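ORF59 (Human herpesvirus 8, PDB 3HSL) serves as the processivity subunit of the viral DNA polymerase in lytic replication, probably by sliding along DNA with the enzyme and preventing its dissociation from the template. Local coordinates at residues R167-L172 and G242-D247; V198-T203 and T246-R251; G112-R117 and F130-I135. All blocks are in the same frame, centred on the assembly; numbering follows the deposited sequence.

How the contacts relate
The three contacts are pairings of antiparallel strands within one herpesvirus polymerase accessory chain. Along the sequence contact 3 closes first, and contacts 1 and 2 follow, both ending on the stretch from 242 to 251. These two are neighbours, their centres about 9 Å apart: strand 241-243 leads into strand 248-253, the connecting residues Thr246 and Asp247 belong to both, and Val244 of contact 1 packs on Val200 of contact 2. The centre of contact 3 lies about 43 Å and 46 Å from those of contacts 1 and 2, in the separate sheet containing strands 108-116 and 130-137. The contacts thus sample two well-separated parts of the chain, on opposite sides of its centre.

Contact 1: R167-L172 and G242-D247; sequences RTTRLL and GVVHTD
Arg170 and Val243 form a hydrogen-bonded antiparallel pair, and the two backbone bonds between them are the strongest polar links of the contact. Val243 N gives a nearly straight bond to Arg170 O at 2.8 Å, with an N-H...O angle of 172°. The return bond, Arg170 N to Val243 O at 2.9 Å, is more bent, at 144°. Val243 O also receives the CA-H of Thr169, with 3.3 Å between Thr169 CA and Val243 O. Beside this pair Leu171 faces Gly242, their CA atoms 4.3 Å apart in a non-hydrogen-bonded pair. Strand 169-172 continues its pairing on its other edge, where Thr169 and Leu171 bond through their backbones to Trp276 and Leu274 of strand 270-276.

The side chains of Arg170 and Val243 lie side by side and point the same way. Arg170 NH1 rests 3.9 Å from Val243 CG2, while Val227 from a loop touches both residues. The opposite sheet face carries Leu171, which packs on Trp276 and Phe220. Past the paired residues, Thr169 CG2, anti to its backbone N, meets Val244 CG1 at 3.9 Å, and both side chains also touch Val200. At the exposed end Arg167 reaches across to His245: NH2 lies over one face of the imidazole, displaced toward its rim and 3.3 Å from CD2, and the guanidinium plane stands almost perpendicular to the ring, at 88°.

Two backbone bonds thus join the segments, and the ladder continues through Leu172 and Val241; on the other side of the pair the two chains meet through methyl groups and the Arg167-His245 contact. An N-H edge of Arg167 directed at the imidazole face would be sensitive to the histidine's charge, and a neutral ring would probably suit it better.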
loop_
_atom_site.group_PDB
_atom_site.type_symbol
_atom_site.label_atom_id
_atom_site.label_comp_id
_atom_site.label_asym_id
_atom_site.label_seq_id
_atom_site.Cartn_x
_atom_site.Cartn_y
_atom_site.Cartn_z
ATOM N N ARG A 167 -36.221 -21.899 12.138
ATOM C CA ARG A 167 -36.767 -21.163 13.324
ATOM C C ARG A 167 -35.882 -20.190 14.148
ATOM O O ARG A 167 -36.382 -19.538 15.074
ATOM C CB ARG A 167 -37.485 -22.136 14.284
ATOM C CG ARG A 167 -38.688 -22.862 13.673
ATOM C CD ARG A 167 -39.397 -23.770 14.675
ATOM N NE ARG A 167 -39.985 -23.026 15.788
ATOM C CZ ARG A 167 -40.647 -23.576 16.802
ATOM N NH1 ARG A 167 -40.819 -24.895 16.862
ATOM N NH2 ARG A 167 -41.141 -22.804 17.762
ATOM N N THR A 168 -34.594 -20.099 13.813
ATOM C CA THR A 168 -33.616 -19.219 14.481
ATOM C C THR A 168 -34.140 -17.835 14.894
ATOM O O THR A 168 -35.074 -17.299 14.301
ATOM C CB THR A 168 -32.361 -19.004 13.564
ATOM O OG1 THR A 168 -31.765 -20.270 13.249
ATOM C CG2 THR A 168 -31.328 -18.141 14.230
ATOM N N THR A 169 -33.510 -17.280 15.926
ATOM C CA THR A 169 -33.821 -15.961 16.444
ATOM C C THR A 169 -33.023 -14.977 15.605
ATOM O O THR A 169 -31.797 -14.988 15.632
ATOM C CB THR A 169 -33.399 -15.846 17.918
ATOM O OG1 THR A 169 -34.161 -16.773 18.699
ATOM C CG2 THR A 169 -33.639 -14.459 18.449
ATOM N N ARG A 170 -33.715 -14.128 14.854
ATOM C CA ARG A 170 -33.019 -13.159 14.023
ATOM C C ARG A 170 -33.711 -11.806 14.074
ATOM O O ARG A 170 -34.913 -11.725 14.320
ATOM C CB ARG A 170 -32.831 -13.677 12.579
ATOM C CG ARG A 170 -34.070 -13.723 11.709
ATOM C CD ARG A 170 -33.839 -14.437 10.387
ATOM N NE ARG A 170 -33.766 -15.893 10.548
ATOM C CZ ARG A 170 -34.829 -16.713 10.515
ATOM N NH1 ARG A 170 -36.058 -16.241 10.327
ATOM N NH2 ARG A 170 -34.671 -18.021 10.671
ATOM N N LEU A 171 -32.923 -10.758 13.838
ATOM C CA LEU A 171 -33.373 -9.369 13.867
ATOM C C LEU A 171 -32.870 -8.531 12.688
ATOM O O LEU A 171 -31.698 -8.632 12.311
ATOM C CB LEU A 171 -32.870 -8.719 15.154
ATOM C CG LEU A 171 -33.144 -7.230 15.384
ATOM C CD1 LEU A 171 -34.639 -6.952 15.574
ATOM C CD2 LEU A 171 -32.366 -6.727 16.578
ATOM N N LEU A 172 -33.760 -7.710 12.117
ATOM C CA LEU A 172 -33.415 -6.819 11.000
ATOM C C LEU A 172 -33.881 -5.403 11.315
ATOM O O LEU A 172 -35.082 -5.122 11.342
ATOM C CB LEU A 172 -34.008 -7.295 9.681
ATOM C CG LEU A 172 -33.611 -6.429 8.480
ATOM C CD1 LEU A 172 -32.105 -6.333 8.307
ATOM C CD2 LEU A 172 -34.248 -6.947 7.217
ATOM N N GLY A 242 -38.350 -8.690 13.379
ATOM C CA GLY A 242 -37.634 -9.788 14.035
ATOM C C GLY A 242 -38.424 -11.068 14.254
ATOM O O GLY A 242 -39.647 -11.064 14.226
ATOM N N VAL A 243 -37.707 -12.167 14.471
ATOM C CA VAL A 243 -38.304 -13.486 14.717
ATOM C C VAL A 243 -37.605 -14.015 15.958
ATOM O O VAL A 243 -36.374 -13.964 16.045
ATOM C CB VAL A 243 -38.036 -14.480 13.563
ATOM C CG1 VAL A 243 -38.748 -15.800 13.820
ATOM C CG2 VAL A 243 -38.479 -13.911 12.238
ATOM N N VAL A 244 -38.370 -14.524 16.919
ATOM C CA VAL A 244 -37.778 -15.024 18.162
ATOM C C VAL A 244 -38.539 -16.191 18.768
ATOM O O VAL A 244 -39.738 -16.065 19.058
ATOM C CB VAL A 244 -37.788 -13.914 19.266
ATOM C CG1 VAL A 244 -37.014 -14.370 20.485
ATOM C CG2 VAL A 244 -37.201 -12.606 18.750
ATOM N N HIS A 245 -37.876 -17.328 18.970
ATOM C CA HIS A 245 -38.600 -18.430 19.627
ATOM C C HIS A 245 -38.197 -18.773 21.071
ATOM O O HIS A 245 -38.866 -19.560 21.733
ATOM C CB HIS A 245 -38.915 -19.635 18.717
ATOM C CG HIS A 245 -40.135 -19.426 17.866
ATOM N ND1 HIS A 245 -40.078 -19.009 16.550
ATOM C CD2 HIS A 245 -41.453 -19.574 18.159
ATOM C CE1 HIS A 245 -41.307 -18.913 16.071
ATOM N NE2 HIS A 245 -42.159 -19.250 17.026
ATOM N N THR A 246 -37.110 -18.174 21.542
ATOM C CA THR A 246 -36.640 -18.365 22.913
ATOM C C THR A 246 -35.848 -17.114 23.220
ATOM O O THR A 246 -35.255 -16.530 22.320
ATOM C CB THR A 246 -35.643 -19.551 23.065
ATOM O OG1 THR A 246 -36.115 -20.696 22.355
ATOM C CG2 THR A 246 -35.411 -19.903 24.550
ATOM N N ASP A 247 -35.832 -16.695 24.476
ATOM C CA ASP A 247 -35.044 -15.548 24.835
ATOM C C ASP A 247 -33.613 -15.872 24.477
ATOM O O ASP A 247 -33.184 -17.015 24.585
ATOM C CB ASP A 247 -35.182 -15.200 26.318
ATOM C CG ASP A 247 -36.481 -14.490 26.632
ATOM O OD1 ASP A 247 -37.385 -14.492 25.781
ATOM O OD2 ASP A 247 -36.607 -13.923 27.730
#

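Contact 2: V198-T203 and T246-R251; sequences VSVSET and TDALSR
Val198 and Val200 pair with Ser250 and Ala248 in an antiparallel beta ladder, joining strand 195-201 to strand 248-253. The N-to-C directions of the short segments 198-201 and 248-251 differ by 176°. Four backbone bonds tie the ladder: Val198 N to Ser250 O at 2.6 Å, Ser250 N to Val198 O, Val200 N to Ala248 O, and Ala248 N to Val200 O at 2.9 Å. Just beyond them Arg251 bonds through its backbone to Val305. Between the two bonded pairs sits the non-hydrogen-bonded pair of Ser199 and Leu249, and Leu249 CA directs a CA-H at Val198 O over 3.4 Å.

Apolar packing is concentrated on the face that carries Val198, Val200, Ala248 and Ser250. Here Val200 CB meets Ala248 CB at 4.0 Å, and all four side chains of this face touch Trp276. Val207 of strand 206-211 adds further cover to both valines. Ser199 and Leu249 occupy the other face, with their CB atoms 4.3 Å apart.

Side-chain polar contact appears where the strands part. The carboxylate of Asp247 turns toward residues 201-203, its CG anti to the carbonyl carbon (chi1 -77°). There Asp247 OD1 accepts the backbone N-H of Glu202 at 2.8 Å, a nearly straight bond (166°) arriving from above the carboxylate plane.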
loop_
_atom_site.group_PDB
_atom_site.type_symbol
_atom_site.label_atom_id
_atom_site.label_comp_id
_atom_site.label_asym_id
_atom_site.label_seq_id
_atom_site.Cartn_x
_atom_site.Cartn_y
_atom_site.Cartn_z
ATOM N N VAL A 198 -25.930 -8.706 24.463
ATOM C CA VAL A 198 -27.015 -8.424 23.531
ATOM C C VAL A 198 -28.072 -9.455 23.882
ATOM O O VAL A 198 -27.787 -10.638 23.891
ATOM C CB VAL A 198 -26.564 -8.703 22.092
ATOM C CG1 VAL A 198 -27.582 -8.187 21.077
ATOM C CG2 VAL A 198 -25.207 -8.038 21.806
ATOM N N SER A 199 -29.292 -9.049 24.177
ATOM C CA SER A 199 -30.291 -10.053 24.515
ATOM C C SER A 199 -31.573 -9.816 23.755
ATOM O O SER A 199 -31.797 -8.723 23.234
ATOM C CB SER A 199 -30.559 -10.115 26.020
ATOM O OG SER A 199 -31.077 -8.898 26.483
ATOM N N VAL A 200 -32.412 -10.839 23.690
ATOM C CA VAL A 200 -33.651 -10.737 22.973
ATOM C C VAL A 200 -34.706 -11.365 23.834
ATOM O O VAL A 200 -34.538 -12.482 24.335
ATOM C CB VAL A 200 -33.591 -11.491 21.611
ATOM C CG1 VAL A 200 -34.863 -11.292 20.821
ATOM C CG2 VAL A 200 -32.443 -11.001 20.772
ATOM N N SER A 201 -35.795 -10.629 24.000
ATOM C CA SER A 201 -36.929 -11.049 24.780
ATOM C C SER A 201 -38.040 -11.497 23.861
ATOM O O SER A 201 -38.419 -10.759 22.952
ATOM C CB SER A 201 -37.444 -9.858 25.561
ATOM O OG SER A 201 -38.708 -10.169 26.092
ATOM N N GLU A 202 -38.572 -12.692 24.074
ATOM C CA GLU A 202 -39.664 -13.129 23.233
ATOM C C GLU A 202 -40.973 -12.495 23.752
ATOM O O GLU A 202 -41.834 -12.115 22.953
ATOM C CB GLU A 202 -39.768 -14.650 23.180
ATOM C CG GLU A 202 -40.934 -15.115 22.315
ATOM C CD GLU A 202 -41.271 -16.587 22.477
ATOM O OE1 GLU A 202 -42.436 -16.932 22.187
ATOM O OE2 GLU A 202 -40.403 -17.399 22.891
ATOM N N THR A 203 -41.112 -12.386 25.078
ATOM C CA THR A 203 -42.307 -11.793 25.700
ATOM C C THR A 203 -42.555 -10.393 25.152
ATOM O O THR A 203 -43.610 -10.113 24.573
ATOM C CB THR A 203 -42.189 -11.714 27.245
ATOM O OG1 THR A 203 -42.034 -13.029 27.784
ATOM C CG2 THR A 203 -43.432 -11.067 27.863
ATOM N N THR A 246 -37.110 -18.174 21.542
ATOM C CA THR A 246 -36.640 -18.365 22.913
ATOM C C THR A 246 -35.848 -17.114 23.220
ATOM O O THR A 246 -35.255 -16.530 22.320
ATOM C CB THR A 246 -35.643 -19.551 23.065
ATOM O OG1 THR A 246 -36.115 -20.696 22.355
ATOM C CG2 THR A 246 -35.411 -19.903 24.550
ATOM N N ASP A 247 -35.832 -16.695 24.476
ATOM C CA ASP A 247 -35.044 -15.548 24.835
ATOM C C ASP A 247 -33.613 -15.872 24.477
ATOM O O ASP A 247 -33.184 -17.015 24.585
ATOM C CB ASP A 247 -35.182 -15.200 26.318
ATOM C CG ASP A 247 -36.481 -14.490 26.632
ATOM O OD1 ASP A 247 -37.385 -14.492 25.781
ATOM O OD2 ASP A 247 -36.607 -13.923 27.730
ATOM N N ALA A 248 -32.880 -14.857 24.044
ATOM C CA ALA A 248 -31.489 -15.008 23.659
ATOM C C ALA A 248 -30.651 -14.035 24.466
ATOM O O ALA A 248 -31.120 -12.954 24.826
ATOM C CB ALA A 248 -31.331 -14.718 22.191
ATOM N N LEU A 249 -29.418 -14.428 24.747
ATOM C CA LEU A 249 -28.459 -13.614 25.477
ATOM C C LEU A 249 -27.078 -13.949 24.951
ATOM O O LEU A 249 -26.668 -15.109 24.930
ATOM C CB LEU A 249 -28.569 -13.854 26.995
ATOM C CG LEU A 249 -27.589 -13.382 28.100
ATOM C CD1 LEU A 249 -27.146 -11.946 28.056
ATOM C CD2 LEU A 249 -28.178 -13.674 29.469
ATOM N N SER A 250 -26.366 -12.926 24.521
ATOM C CA SER A 250 -25.019 -13.101 24.021
ATOM C C SER A 250 -24.170 -12.019 24.606
ATOM O O SER A 250 -24.645 -10.921 24.829
ATOM C CB SER A 250 -24.966 -12.978 22.508
ATOM O OG SER A 250 -25.712 -14.010 21.894
ATOM N N ARG A 251 -22.910 -12.336 24.860
ATOM C CA ARG A 251 -21.969 -11.346 25.356
ATOM C C ARG A 251 -20.728 -11.402 24.472
ATOM O O ARG A 251 -19.829 -12.230 24.639
ATOM C CB ARG A 251 -21.705 -11.415 26.868
ATOM C CG ARG A 251 -21.344 -12.725 27.472
ATOM C CD ARG A 251 -20.999 -12.511 28.955
ATOM N NE ARG A 251 -22.070 -11.834 29.687
ATOM C CZ ARG A 251 -23.058 -12.451 30.339
ATOM N NH1 ARG A 251 -23.128 -13.777 30.364
ATOM N NH2 ARG A 251 -23.983 -11.740 30.973
#

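Contact 3: G112-R117 and F130-I135; sequences GIAFYR and FVRTTI
The Tyr116 ring carries Phe130 CB over one face and Arg132 CG at its edge. Phe130 CB stands 3.8 Å from the ring centroid, 16° off the normal, a CH-pi contact; CG of Arg132 lies close to the plane, 3.9 Å from Tyr116 CE2. Tyr116 CG sits between the backbone N and the carbonyl carbon (chi1 63°), and the ring extends across toward the neighbouring strand. The two aromatic planes are nearly parallel (17°), but the rings have slid apart and barely overlap. Tyr116 O lies at the edge of the Phe130 ring. The Arg132 guanidinium presents its own edge to Ala114 CB and has Thr134 OG1 over one face, offset toward the rim.

On the reverse face Val131 CG1 touches both Ile113 CG2 at 3.6 Å and Phe115 CE1 at 3.7 Å, the side chains lying alongside and pointing the same way. Phe115 also stacks with Phe86, and Thr133 packs against helix 99-103.

The backbones form an antiparallel ladder with bonded pairs Gly112-Thr134, Ala114-Arg132 and Tyr116-Phe130. Its shortest bond joins Ala114 N to Arg132 O at 2.7 Å.

Leu141 of the second subunit packs on Phe130. The chemistry thus separates the two faces: mostly apolar groups, with the Thr133 hydroxyl among them, fill the inner one, whereas Tyr116, Phe130 and the arginine stem make a partly exposed patch that reaches the subunit interface through Phe130.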
loop_
_atom_site.group_PDB
_atom_site.type_symbol
_atom_site.label_atom_id
_atom_site.label_comp_id
_atom_site.label_asym_id
_atom_site.label_seq_id
_atom_site.Cartn_x
_atom_site.Cartn_y
_atom_site.Cartn_z
ATOM N N GLY A 112 -5.617 -15.869 -12.731
ATOM C CA GLY A 112 -5.736 -17.309 -12.503
ATOM C C GLY A 112 -4.989 -17.716 -11.254
ATOM O O GLY A 112 -4.035 -17.050 -10.847
ATOM N N ILE A 113 -5.417 -18.810 -10.633
ATOM C CA ILE A 113 -4.770 -19.287 -9.409
ATOM C C ILE A 113 -4.515 -20.765 -9.589
ATOM O O ILE A 113 -5.419 -21.533 -9.936
ATOM C CB ILE A 113 -5.639 -19.086 -8.149
ATOM C CG1 ILE A 113 -6.280 -17.704 -8.103
ATOM C CG2 ILE A 113 -4.813 -19.313 -6.893
ATOM C CD1 ILE A 113 -7.175 -17.540 -6.908
ATOM N N ALA A 114 -3.281 -21.174 -9.355
ATOM C CA ALA A 114 -2.927 -22.566 -9.526
ATOM C C ALA A 114 -2.408 -23.112 -8.224
ATOM O O ALA A 114 -1.905 -22.357 -7.399
ATOM C CB ALA A 114 -1.888 -22.685 -10.595
ATOM N N PHE A 115 -2.531 -24.419 -8.046
ATOM C CA PHE A 115 -2.069 -25.101 -6.846
ATOM C C PHE A 115 -1.264 -26.297 -7.287
ATOM O O PHE A 115 -1.605 -26.946 -8.283
ATOM C CB PHE A 115 -3.253 -25.533 -5.979
ATOM C CG PHE A 115 -4.176 -24.397 -5.620
ATOM C CD1 PHE A 115 -3.879 -23.550 -4.564
ATOM C CD2 PHE A 115 -5.347 -24.176 -6.344
ATOM C CE1 PHE A 115 -4.723 -22.509 -4.237
ATOM C CE2 PHE A 115 -6.207 -23.117 -6.011
ATOM C CZ PHE A 115 -5.891 -22.291 -4.960
ATOM N N TYR A 116 -0.195 -26.596 -6.554
ATOM C CA TYR A 116 0.663 -27.714 -6.899
ATOM C C TYR A 116 1.625 -28.108 -5.791
ATOM O O TYR A 116 1.894 -27.318 -4.887
ATOM C CB TYR A 116 1.446 -27.397 -8.171
ATOM C CG TYR A 116 2.393 -26.242 -8.073
ATOM C CD1 TYR A 116 3.718 -26.442 -7.682
ATOM C CD2 TYR A 116 1.974 -24.947 -8.374
ATOM C CE1 TYR A 116 4.613 -25.380 -7.589
ATOM C CE2 TYR A 116 2.853 -23.870 -8.284
ATOM C CZ TYR A 116 4.174 -24.095 -7.891
ATOM O OH TYR A 116 5.055 -23.036 -7.800
ATOM N N ARG A 117 2.133 -29.342 -5.884
ATOM C CA ARG A 117 3.085 -29.901 -4.928
ATOM C C ARG A 117 4.257 -30.518 -5.675
ATOM O O ARG A 117 4.076 -31.434 -6.485
ATOM C CB ARG A 117 2.416 -30.951 -4.036
ATOM N N PHE A 130 1.858 -25.310 -2.534
ATOM C CA PHE A 130 2.100 -24.053 -3.279
ATOM C C PHE A 130 0.928 -23.394 -4.035
ATOM O O PHE A 130 0.060 -24.088 -4.581
ATOM C CB PHE A 130 3.247 -24.212 -4.275
ATOM C CG PHE A 130 4.572 -24.452 -3.646
ATOM C CD1 PHE A 130 5.325 -23.389 -3.169
ATOM C CD2 PHE A 130 5.080 -25.744 -3.532
ATOM C CE1 PHE A 130 6.572 -23.611 -2.579
ATOM C CE2 PHE A 130 6.319 -25.977 -2.947
ATOM C CZ PHE A 130 7.070 -24.908 -2.469
ATOM N N VAL A 131 0.926 -22.054 -4.055
ATOM C CA VAL A 131 -0.097 -21.283 -4.766
ATOM C C VAL A 131 0.530 -20.310 -5.754
ATOM O O VAL A 131 1.452 -19.581 -5.389
ATOM C CB VAL A 131 -0.854 -20.299 -3.853
ATOM C CG1 VAL A 131 -2.144 -19.899 -4.509
ATOM C CG2 VAL A 131 -1.200 -20.905 -2.564
ATOM N N ARG A 132 0.041 -20.299 -6.991
ATOM C CA ARG A 132 0.477 -19.313 -7.977
ATOM C C ARG A 132 -0.704 -18.499 -8.441
ATOM O O ARG A 132 -1.744 -19.056 -8.819
ATOM C CB ARG A 132 1.068 -19.842 -9.267
ATOM C CG ARG A 132 2.534 -20.116 -9.381
ATOM C CD ARG A 132 2.779 -20.074 -10.902
ATOM N NE ARG A 132 1.754 -20.869 -11.596
ATOM C CZ ARG A 132 1.579 -20.935 -12.915
ATOM N NH1 ARG A 132 2.364 -20.245 -13.729
ATOM N NH2 ARG A 132 0.612 -21.693 -13.429
ATOM N N THR A 133 -0.547 -17.187 -8.416
ATOM C CA THR A 133 -1.589 -16.309 -8.880
ATOM C C THR A 133 -0.922 -15.532 -9.984
ATOM O O THR A 133 0.174 -14.976 -9.820
ATOM C CB THR A 133 -2.120 -15.383 -7.772
ATOM O OG1 THR A 133 -2.690 -16.182 -6.726
ATOM C CG2 THR A 133 -3.183 -14.437 -8.309
ATOM N N THR A 134 -1.592 -15.505 -11.120
ATOM C CA THR A 134 -1.104 -14.801 -12.258
ATOM C C THR A 134 -2.084 -13.704 -12.524
ATOM O O THR A 134 -3.277 -13.980 -12.670
ATOM C CB THR A 134 -1.036 -15.724 -13.468
ATOM O OG1 THR A 134 -0.014 -16.697 -13.228
ATOM C CG2 THR A 134 -0.674 -14.943 -14.735
ATOM N N ILE A 135 -1.577 -12.474 -12.583
ATOM C CA ILE A 135 -2.398 -11.310 -12.891
ATOM C C ILE A 135 -1.895 -10.678 -14.220
ATOM O O ILE A 135 -0.677 -10.561 -14.446
ATOM C CB ILE A 135 -2.391 -10.249 -11.748
ATOM C CG1 ILE A 135 -2.774 -10.850 -10.372
ATOM C CG2 ILE A 135 -3.290 -9.069 -12.102
ATOM C CD1 ILE A 135 -4.184 -11.464 -10.245
#